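Local coordinates for YCAC GENE product (Escherichia coli, PDB 1YAC), which is an octameric, isochorismatase-like hydrolase of unknown specificity, built as a three-layer alpha-beta-alpha sandwich, at residues 89-94 / 129-134; 150-155 / 160-165. One frame throughout, in Å; residues are numbered along the deposited sequence.

Overall arrangement
Both contacts adjoin the parallel sheet of the alpha-beta-alpha sandwich, with centres about 15 Å apart. Contact 1 joins the loop after strand 81-84 to the turn entering strand 132-136; contact 2 follows later in the chain and packs helix 145-158 on strand 161-163, the next strand across. The two meet where these strands are neighbours: Val133 O is 3.0 Å from Gln161 N, a probable backbone hydrogen bond, and Phe134 CD2 lies 3.6 Å from Met163 SD. Contact 1 is partly buried, its centre about 14 Å from the centre of the chain, whereas contact 2 is fully buried, its centre about 12 Å from that point. Both also touch a second subunit of the octamer.

Contact 1 of 2, residues 89-94 / 129-134; sequences NAWDNE and EGFDVF
Trp91 reaches from the loop ahead of helix 94-102 to Glu129 and Phe131, at the turn between helix 115-128 and strand 132-136 of the alpha-beta-alpha sandwich. Its indole is the whole contribution of 89-94 to the contact. The pyrrole N-H at NE1 gives a nearly straight hydrogen bond to Glu129 OE2, at 172° and 2.9 Å, and the acceptor lies practically in the ring plane. The carboxylate is turned steeply against the indole, by 74°, so NE1 meets OE2 from above the carboxylate plane. With CG of Glu129 anti to the carbonyl carbon, that atom comes within 3.6 Å of Trp91 NE1, and a bend at chi2 (-125°) swings the carboxylate to the N-H. The other oxygen, OE1, forms a salt bridge with Lys101, so the carboxylate is held by a partner at each oxygen.

Farther round the indole, the six-membered ring meets Phe131. CE2 of the phenylalanine sits 3.7 Å from CH2 of Trp91, near the indole plane and at its edge, while the approach to the phenyl ring is oblique. The ring centroids are 5.7 Å apart. Phe96, Val97 and Val100 of helix 94-102 and Ser125 of helix 115-128 also pack on the indole, which is buried although Glu129 is exposed.

Gly130, between the two partners, leaves the helix with positive phi in a Schellman motif, and the chain then turns into strand 132-136. On the other side of the contact, an Asx turn shapes the backbone that carries the indole: Asn89 OD1 accepts from Trp91 N at 2.9 Å, the donor standing well above the plane of the amide carbonyl.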
ATOM      1  N   ASN A  89      -2.396  -1.016 -33.362  1.00 10.09           N
ATOM      2  CA  ASN A  89      -2.802   0.389 -33.188  1.00 10.18           C
ATOM      3  C   ASN A  89      -4.040   0.542 -34.101  1.00 10.44           C
ATOM      4  O   ASN A  89      -3.947   0.355 -35.321  1.00 10.81           O
ATOM      5  CB  ASN A  89      -1.702   1.334 -33.668  1.00  9.74           C
ATOM      6  CG  ASN A  89      -2.127   2.785 -33.622  1.00 10.22           C
ATOM      7  OD1 ASN A  89      -3.258   3.111 -33.275  1.00 12.09           O
ATOM      8  ND2 ASN A  89      -1.209   3.669 -33.954  1.00 10.89           N
ATOM      9  N   ALA A  90      -5.203   0.834 -33.509  1.00 10.18           N
ATOM     10  CA  ALA A  90      -6.444   1.006 -34.265  1.00 10.51           C
ATOM     11  C   ALA A  90      -6.310   2.050 -35.367  1.00 10.91           C
ATOM     12  O   ALA A  90      -6.965   1.944 -36.410  1.00 10.29           O
ATOM     13  CB  ALA A  90      -7.587   1.395 -33.335  1.00 10.47           C
ATOM     14  N   TRP A  91      -5.469   3.058 -35.132  1.00 10.12           N
ATOM     15  CA  TRP A  91      -5.252   4.107 -36.123  1.00 10.07           C
ATOM     16  C   TRP A  91      -4.631   3.574 -37.413  1.00 10.32           C
ATOM     17  O   TRP A  91      -4.704   4.232 -38.435  1.00 10.82           O
ATOM     18  CB  TRP A  91      -4.401   5.244 -35.560  1.00  8.43           C
ATOM     19  CG  TRP A  91      -4.781   6.559 -36.167  1.00  9.64           C
ATOM     20  CD1 TRP A  91      -4.178   7.187 -37.230  1.00 10.94           C
ATOM     21  CD2 TRP A  91      -5.867   7.407 -35.767  1.00  9.71           C
ATOM     22  NE1 TRP A  91      -4.826   8.368 -37.511  1.00  9.99           N
ATOM     23  CE2 TRP A  91      -5.865   8.525 -36.630  1.00 11.46           C
ATOM     24  CE3 TRP A  91      -6.844   7.325 -34.759  1.00 10.23           C
ATOM     25  CZ2 TRP A  91      -6.805   9.560 -36.515  1.00 11.77           C
ATOM     26  CZ3 TRP A  91      -7.772   8.351 -34.646  1.00 10.77           C
ATOM     27  CH2 TRP A  91      -7.747   9.454 -35.520  1.00 11.93           C
ATOM     28  N   ASP A  92      -3.986   2.411 -37.351  1.00 10.97           N
ATOM     29  CA  ASP A  92      -3.395   1.791 -38.537  1.00 10.53           C
ATOM     30  C   ASP A  92      -4.450   1.084 -39.388  1.00 12.06           C
ATOM     31  O   ASP A  92      -4.155   0.629 -40.496  1.00 13.28           O
ATOM     32  CB  ASP A  92      -2.307   0.794 -38.141  1.00 12.90           C
ATOM     33  CG  ASP A  92      -0.990   1.468 -37.792  1.00 14.51           C
ATOM     34  OD1 ASP A  92      -0.737   2.590 -38.283  1.00 16.00           O
ATOM     35  OD2 ASP A  92      -0.203   0.874 -37.029  1.00 13.65           O
ATOM     36  N   ASN A  93      -5.668   0.968 -38.862  1.00 11.48           N
ATOM     37  CA  ASN A  93      -6.775   0.333 -39.585  1.00 12.43           C
ATOM     38  C   ASN A  93      -7.512   1.443 -40.341  1.00 13.03           C
ATOM     39  O   ASN A  93      -8.030   2.387 -39.737  1.00 13.20           O
ATOM     40  CB  ASN A  93      -7.717  -0.373 -38.593  1.00 11.39           C
ATOM     41  CG  ASN A  93      -8.915  -1.034 -39.272  1.00 13.36           C
ATOM     42  OD1 ASN A  93      -9.812  -0.349 -39.774  1.00 14.04           O
ATOM     43  ND2 ASN A  93      -8.957  -2.364 -39.253  1.00 12.02           N
ATOM     44  N   GLU A  94      -7.546   1.349 -41.664  1.00 14.47           N
ATOM     45  CA  GLU A  94      -8.195   2.374 -42.487  1.00 16.00           C
ATOM     46  C   GLU A  94      -9.684   2.601 -42.194  1.00 15.06           C
ATOM     47  O   GLU A  94     -10.159   3.748 -42.199  1.00 14.65           O
ATOM     48  CB  GLU A  94      -7.975   2.063 -43.964  1.00 20.23           C
ATOM     49  CG  GLU A  94      -6.504   2.070 -44.348  1.00 29.04           C
ATOM     50  CD  GLU A  94      -6.275   1.839 -45.834  1.00 34.39           C
ATOM     51  OE1 GLU A  94      -6.820   0.850 -46.378  1.00 37.66           O
ATOM     52  OE2 GLU A  94      -5.542   2.645 -46.450  1.00 36.65           O
ATOM     53  N   GLU A 129      -2.406  13.782 -35.942  1.00 12.29           N
ATOM     54  CA  GLU A 129      -3.361  14.170 -36.976  1.00 13.80           C
ATOM     55  C   GLU A 129      -4.091  15.480 -36.668  1.00 13.47           C
ATOM     56  O   GLU A 129      -4.863  15.960 -37.491  1.00 15.09           O
ATOM     57  CB  GLU A 129      -4.369  13.047 -37.236  1.00 13.69           C
ATOM     58  CG  GLU A 129      -3.774  11.829 -37.931  1.00 17.90           C
ATOM     59  CD  GLU A 129      -4.510  11.447 -39.208  1.00 20.10           C
ATOM     60  OE1 GLU A 129      -5.210  12.300 -39.787  1.00 21.84           O
ATOM     61  OE2 GLU A 129      -4.381  10.288 -39.650  1.00 21.36           O
ATOM     62  N   GLY A 130      -3.861  16.053 -35.490  1.00 12.34           N
ATOM     63  CA  GLY A 130      -4.501  17.308 -35.154  1.00 10.28           C
ATOM     64  C   GLY A 130      -5.731  17.256 -34.278  1.00 10.43           C
ATOM     65  O   GLY A 130      -6.355  18.290 -34.034  1.00 11.28           O
ATOM     66  N   PHE A 131      -6.097  16.078 -33.790  1.00  9.26           N
ATOM     67  CA  PHE A 131      -7.270  15.977 -32.919  1.00  8.83           C
ATOM     68  C   PHE A 131      -6.949  16.380 -31.475  1.00  8.62           C
ATOM     69  O   PHE A 131      -5.797  16.311 -31.037  1.00  9.96           O
ATOM     70  CB  PHE A 131      -7.797  14.536 -32.889  1.00  8.88           C
ATOM     71  CG  PHE A 131      -8.456  14.093 -34.166  1.00  9.72           C
ATOM     72  CD1 PHE A 131      -9.819  14.290 -34.363  1.00 10.45           C
ATOM     73  CD2 PHE A 131      -7.720  13.441 -35.155  1.00 10.99           C
ATOM     74  CE1 PHE A 131     -10.443  13.834 -35.533  1.00 11.84           C
ATOM     75  CE2 PHE A 131      -8.327  12.986 -36.320  1.00 11.63           C
ATOM     76  CZ  PHE A 131      -9.693  13.183 -36.506  1.00 11.90           C
ATOM     77  N   ASP A 132      -7.965  16.817 -30.747  1.00  8.46           N
ATOM     78  CA  ASP A 132      -7.805  17.136 -29.334  1.00  9.75           C
ATOM     79  C   ASP A 132      -8.196  15.834 -28.653  1.00  9.89           C
ATOM     80  O   ASP A 132      -9.332  15.390 -28.771  1.00  9.77           O
ATOM     81  CB  ASP A 132      -8.728  18.278 -28.932  1.00  9.03           C
ATOM     82  CG  ASP A 132      -8.251  19.595 -29.483  1.00 12.34           C
ATOM     83  OD1 ASP A 132      -7.015  19.778 -29.543  1.00 12.06           O
ATOM     84  OD2 ASP A 132      -9.093  20.418 -29.893  1.00 12.91           O
ATOM     85  N   VAL A 133      -7.247  15.224 -27.961  1.00  9.49           N
ATOM     86  CA  VAL A 133      -7.472  13.933 -27.325  1.00  9.49           C
ATOM     87  C   VAL A 133      -7.626  14.005 -25.817  1.00  9.08           C
ATOM     88  O   VAL A 133      -6.835  14.644 -25.128  1.00  8.84           O
ATOM     89  CB  VAL A 133      -6.319  12.955 -27.692  1.00  9.30           C
ATOM     90  CG1 VAL A 133      -6.489  11.606 -27.005  1.00  9.89           C
ATOM     91  CG2 VAL A 133      -6.250  12.771 -29.212  1.00  9.79           C
ATOM     92  N   PHE A 134      -8.640  13.302 -25.323  1.00  7.46           N
ATOM     93  CA  PHE A 134      -8.960  13.230 -23.904  1.00  6.93           C
ATOM     94  C   PHE A 134      -8.981  11.732 -23.553  1.00  8.03           C
ATOM     95  O   PHE A 134      -9.802  10.974 -24.078  1.00  8.30           O
ATOM     96  CB  PHE A 134     -10.345  13.847 -23.659  1.00  5.80           C
ATOM     97  CG  PHE A 134     -10.445  15.304 -24.041  1.00  6.43           C
ATOM     98  CD1 PHE A 134     -10.556  15.683 -25.376  1.00  6.92           C
ATOM     99  CD2 PHE A 134     -10.460  16.289 -23.063  1.00  7.50           C
ATOM    100  CE1 PHE A 134     -10.686  17.034 -25.734  1.00  7.74           C
ATOM    101  CE2 PHE A 134     -10.590  17.635 -23.397  1.00  8.57           C
ATOM    102  CZ  PHE A 134     -10.703  18.010 -24.741  1.00  9.15           C
TER

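Contact 2 of 2, residues 150-155 / 160-165; sequences SAWDRM and AQLMTW. Unlike the reference sequence in segment 150-155: Met155 (reference Leu).
Leu162 lays its CD1 methyl against the base of the Trp152 side chain, 3.9 Å from CB and 4.0 Å from CD2 of the indole. The same methyl is close to CG and CE3 as well, so one branch of the leucine makes the contact, while the indole is approached obliquely. Leu162 has CG anti to its carbonyl carbon (chi1 -56°) and an extended chi2, which carries CD1 out from strand 161-163 to the helix. Trp152 also places its CG beside the backbone N, and the two side chains run at a slant to each other. Its indole stacks edge-to-face with His149, one turn earlier in helix 145-158.

Nearer the end of the helix, Met155 and Ala160 bring the two segments closest, with CA atoms 5.3 Å apart. Their CB atoms touch at 3.9 Å, and the alanine methyl also lies 3.3 Å from Met155 O. That carbonyl accepts a hydrogen bond from Ala160 N at 2.9 Å, with the donor 36° out of the carbonyl plane. The bond bridges the last turn of helix 145-158 and the exit from it, and thus ties the start of the strand segment to the helix end. Met155 and Ala160 both pack on Val135 of the adjoining strand, and Ala160 further reaches Ile127 of helix 115-128.

Subunit contacts border this core: Leu162 packs on Asp153 of a neighbouring subunit, whose Gln157 NE2 donates to Ala160 O. Apolar side chains, large except for Ala160, thus seat helix 145-158 against the outermost strand of the sheet within the chain, completing the beta-alpha-beta unit 132-136, 145-158, 161-163 of the three-layer isochorismatase-like fold.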
ATOM      1  N   SER A 150       3.643   4.871 -16.973  1.00  7.94           N
ATOM      2  CA  SER A 150       4.561   5.087 -18.088  1.00  8.30           C
ATOM      3  C   SER A 150       3.750   5.598 -19.288  1.00  7.91           C
ATOM      4  O   SER A 150       4.141   6.563 -19.963  1.00  8.17           O
ATOM      5  CB  SER A 150       5.301   3.787 -18.427  1.00  7.11           C
ATOM      6  OG  SER A 150       6.249   3.474 -17.401  1.00  8.03           O
ATOM      7  N   ALA A 151       2.585   4.992 -19.496  1.00  6.58           N
ATOM      8  CA  ALA A 151       1.690   5.383 -20.575  1.00  7.30           C
ATOM      9  C   ALA A 151       1.157   6.802 -20.342  1.00  8.13           C
ATOM     10  O   ALA A 151       1.079   7.594 -21.281  1.00  7.39           O
ATOM     11  CB  ALA A 151       0.536   4.395 -20.679  1.00  6.78           C
ATOM     12  N   TRP A 152       0.758   7.113 -19.102  1.00  7.91           N
ATOM     13  CA  TRP A 152       0.254   8.457 -18.786  1.00  7.25           C
ATOM     14  C   TRP A 152       1.293   9.478 -19.156  1.00  7.58           C
ATOM     15  O   TRP A 152       0.970  10.502 -19.763  1.00  8.58           O
ATOM     16  CB  TRP A 152      -0.027   8.637 -17.299  1.00  5.48           C
ATOM     17  CG  TRP A 152      -1.289   8.020 -16.854  1.00  6.89           C
ATOM     18  CD1 TRP A 152      -2.035   7.100 -17.523  1.00  6.22           C
ATOM     19  CD2 TRP A 152      -1.918   8.207 -15.583  1.00  7.46           C
ATOM     20  NE1 TRP A 152      -3.081   6.684 -16.741  1.00  8.94           N
ATOM     21  CE2 TRP A 152      -3.033   7.346 -15.540  1.00  8.21           C
ATOM     22  CE3 TRP A 152      -1.640   9.018 -14.472  1.00  9.20           C
ATOM     23  CZ2 TRP A 152      -3.879   7.263 -14.422  1.00  8.44           C
ATOM     24  CZ3 TRP A 152      -2.490   8.937 -13.351  1.00  9.92           C
ATOM     25  CH2 TRP A 152      -3.591   8.062 -13.344  1.00  9.58           C
ATOM     26  N   ASP A 153       2.532   9.225 -18.743  1.00  7.35           N
ATOM     27  CA  ASP A 153       3.624  10.139 -19.034  1.00  8.73           C
ATOM     28  C   ASP A 153       3.764  10.345 -20.540  1.00  8.63           C
ATOM     29  O   ASP A 153       3.822  11.483 -21.031  1.00  7.67           O
ATOM     30  CB  ASP A 153       4.937   9.598 -18.464  1.00 10.24           C
ATOM     31  CG  ASP A 153       6.081  10.598 -18.615  1.00 13.47           C
ATOM     32  OD1 ASP A 153       6.732  10.605 -19.676  1.00 12.77           O
ATOM     33  OD2 ASP A 153       6.309  11.397 -17.685  1.00 16.27           O
ATOM     34  N   ARG A 154       3.755   9.240 -21.274  1.00  7.25           N
ATOM     35  CA  ARG A 154       3.898   9.286 -22.727  1.00  8.33           C
ATOM     36  C   ARG A 154       2.760  10.056 -23.413  1.00  8.37           C
ATOM     37  O   ARG A 154       3.006  10.877 -24.299  1.00  7.82           O
ATOM     38  CB  ARG A 154       4.014   7.868 -23.299  1.00  7.62           C
ATOM     39  CG  ARG A 154       4.593   7.845 -24.718  1.00  8.34           C
ATOM     40  CD  ARG A 154       4.668   6.439 -25.289  1.00  8.01           C
ATOM     41  NE  ARG A 154       5.397   6.447 -26.557  1.00  8.20           N
ATOM     42  CZ  ARG A 154       5.307   5.499 -27.482  1.00  8.05           C
ATOM     43  NH1 ARG A 154       4.516   4.450 -27.289  1.00  6.88           N
ATOM     44  NH2 ARG A 154       6.000   5.609 -28.607  1.00  6.48           N
ATOM     45  N   MET A 155       1.522   9.820 -22.985  1.00  7.85           N
ATOM     46  CA  MET A 155       0.380  10.507 -23.581  1.00  8.38           C
ATOM     47  C   MET A 155       0.339  11.992 -23.209  1.00  8.74           C
ATOM     48  O   MET A 155       0.111  12.853 -24.066  1.00  8.90           O
ATOM     49  CB  MET A 155      -0.927   9.798 -23.208  1.00  7.31           C
ATOM     50  CG  MET A 155      -1.010   8.386 -23.780  1.00  7.51           C
ATOM     51  SD  MET A 155      -2.545   7.541 -23.415  1.00  8.94           S
ATOM     52  CE  MET A 155      -2.409   7.222 -21.654  1.00  7.43           C
ATOM     53  N   ALA A 160      -1.932  14.864 -24.721  1.00  8.64           N
ATOM     54  CA  ALA A 160      -3.241  14.298 -24.377  1.00  8.30           C
ATOM     55  C   ALA A 160      -3.683  14.843 -23.025  1.00  8.52           C
ATOM     56  O   ALA A 160      -2.851  15.085 -22.146  1.00  8.10           O
ATOM     57  CB  ALA A 160      -3.159  12.786 -24.310  1.00  7.29           C
ATOM     58  N   GLN A 161      -4.978  15.101 -22.873  1.00  7.07           N
ATOM     59  CA  GLN A 161      -5.505  15.567 -21.597  1.00  7.69           C
ATOM     60  C   GLN A 161      -5.982  14.317 -20.850  1.00  8.29           C
ATOM     61  O   GLN A 161      -6.744  13.512 -21.393  1.00  9.62           O
ATOM     62  CB  GLN A 161      -6.658  16.551 -21.812  1.00  7.45           C
ATOM     63  CG  GLN A 161      -6.220  17.858 -22.472  1.00  8.49           C
ATOM     64  CD  GLN A 161      -7.267  18.952 -22.384  1.00 10.19           C
ATOM     65  OE1 GLN A 161      -7.526  19.487 -21.301  1.00 11.62           O
ATOM     66  NE2 GLN A 161      -7.868  19.306 -23.518  1.00  9.91           N
ATOM     67  N   LEU A 162      -5.465  14.109 -19.641  1.00  7.12           N
ATOM     68  CA  LEU A 162      -5.839  12.950 -18.844  1.00  7.07           C
ATOM     69  C   LEU A 162      -7.056  13.315 -18.023  1.00  6.82           C
ATOM     70  O   LEU A 162      -7.032  14.285 -17.272  1.00  6.97           O
ATOM     71  CB  LEU A 162      -4.683  12.529 -17.924  1.00  6.34           C
ATOM     72  CG  LEU A 162      -3.335  12.231 -18.592  1.00  6.76           C
ATOM     73  CD1 LEU A 162      -2.403  11.675 -17.541  1.00  6.22           C
ATOM     74  CD2 LEU A 162      -3.477  11.254 -19.757  1.00  6.31           C
ATOM     75  N   MET A 163      -8.130  12.560 -18.212  1.00  6.94           N
ATOM     76  CA  MET A 163      -9.371  12.797 -17.501  1.00  7.56           C
ATOM     77  C   MET A 163      -9.955  11.481 -16.969  1.00  6.74           C
ATOM     78  O   MET A 163      -9.436  10.387 -17.236  1.00  6.65           O
ATOM     79  CB  MET A 163     -10.375  13.513 -18.431  1.00  8.72           C
ATOM     80  CG  MET A 163     -10.095  15.039 -18.601  1.00  8.22           C
ATOM     81  SD  MET A 163     -11.327  15.827 -19.600  1.00 16.26           S
ATOM     82  CE  MET A 163     -12.562  16.186 -18.420  1.00 11.94           C
ATOM     83  N   THR A 164     -10.987  11.600 -16.145  1.00  6.75           N
ATOM     84  CA  THR A 164     -11.652  10.426 -15.592  1.00  7.48           C
ATOM     85  C   THR A 164     -13.135  10.566 -15.931  1.00  7.95           C
ATOM     86  O   THR A 164     -13.602  11.684 -16.170  1.00  7.22           O
ATOM     87  CB  THR A 164     -11.324  10.249 -14.083  1.00  6.39           C
ATOM     88  OG1 THR A 164     -11.341  11.518 -13.422  1.00  6.82           O
ATOM     89  CG2 THR A 164      -9.907   9.662 -13.943  1.00  8.53           C
ATOM     90  N   TRP A 165     -13.876   9.461 -15.953  1.00  7.40           N
ATOM     91  CA  TRP A 165     -15.265   9.522 -16.395  1.00  7.07           C
ATOM     92  C   TRP A 165     -16.186  10.548 -15.762  1.00  6.42           C
ATOM     93  O   TRP A 165     -16.941  11.203 -16.473  1.00  7.28           O
ATOM     94  CB  TRP A 165     -15.921   8.120 -16.477  1.00  7.12           C
ATOM     95  CG  TRP A 165     -16.458   7.582 -15.190  1.00  7.33           C
ATOM     96  CD1 TRP A 165     -15.866   6.656 -14.376  1.00  7.35           C
ATOM     97  CD2 TRP A 165     -17.690   7.951 -14.557  1.00  7.32           C
ATOM     98  NE1 TRP A 165     -16.656   6.434 -13.269  1.00  7.89           N
ATOM     99  CE2 TRP A 165     -17.780   7.217 -13.355  1.00  8.31           C
ATOM    100  CE3 TRP A 165     -18.728   8.838 -14.889  1.00  6.99           C
ATOM    101  CZ2 TRP A 165     -18.865   7.341 -12.481  1.00  9.19           C
ATOM    102  CZ3 TRP A 165     -19.804   8.963 -14.024  1.00  7.93           C
ATOM    103  CH2 TRP A 165     -19.866   8.219 -12.832  1.00  9.17           C
TER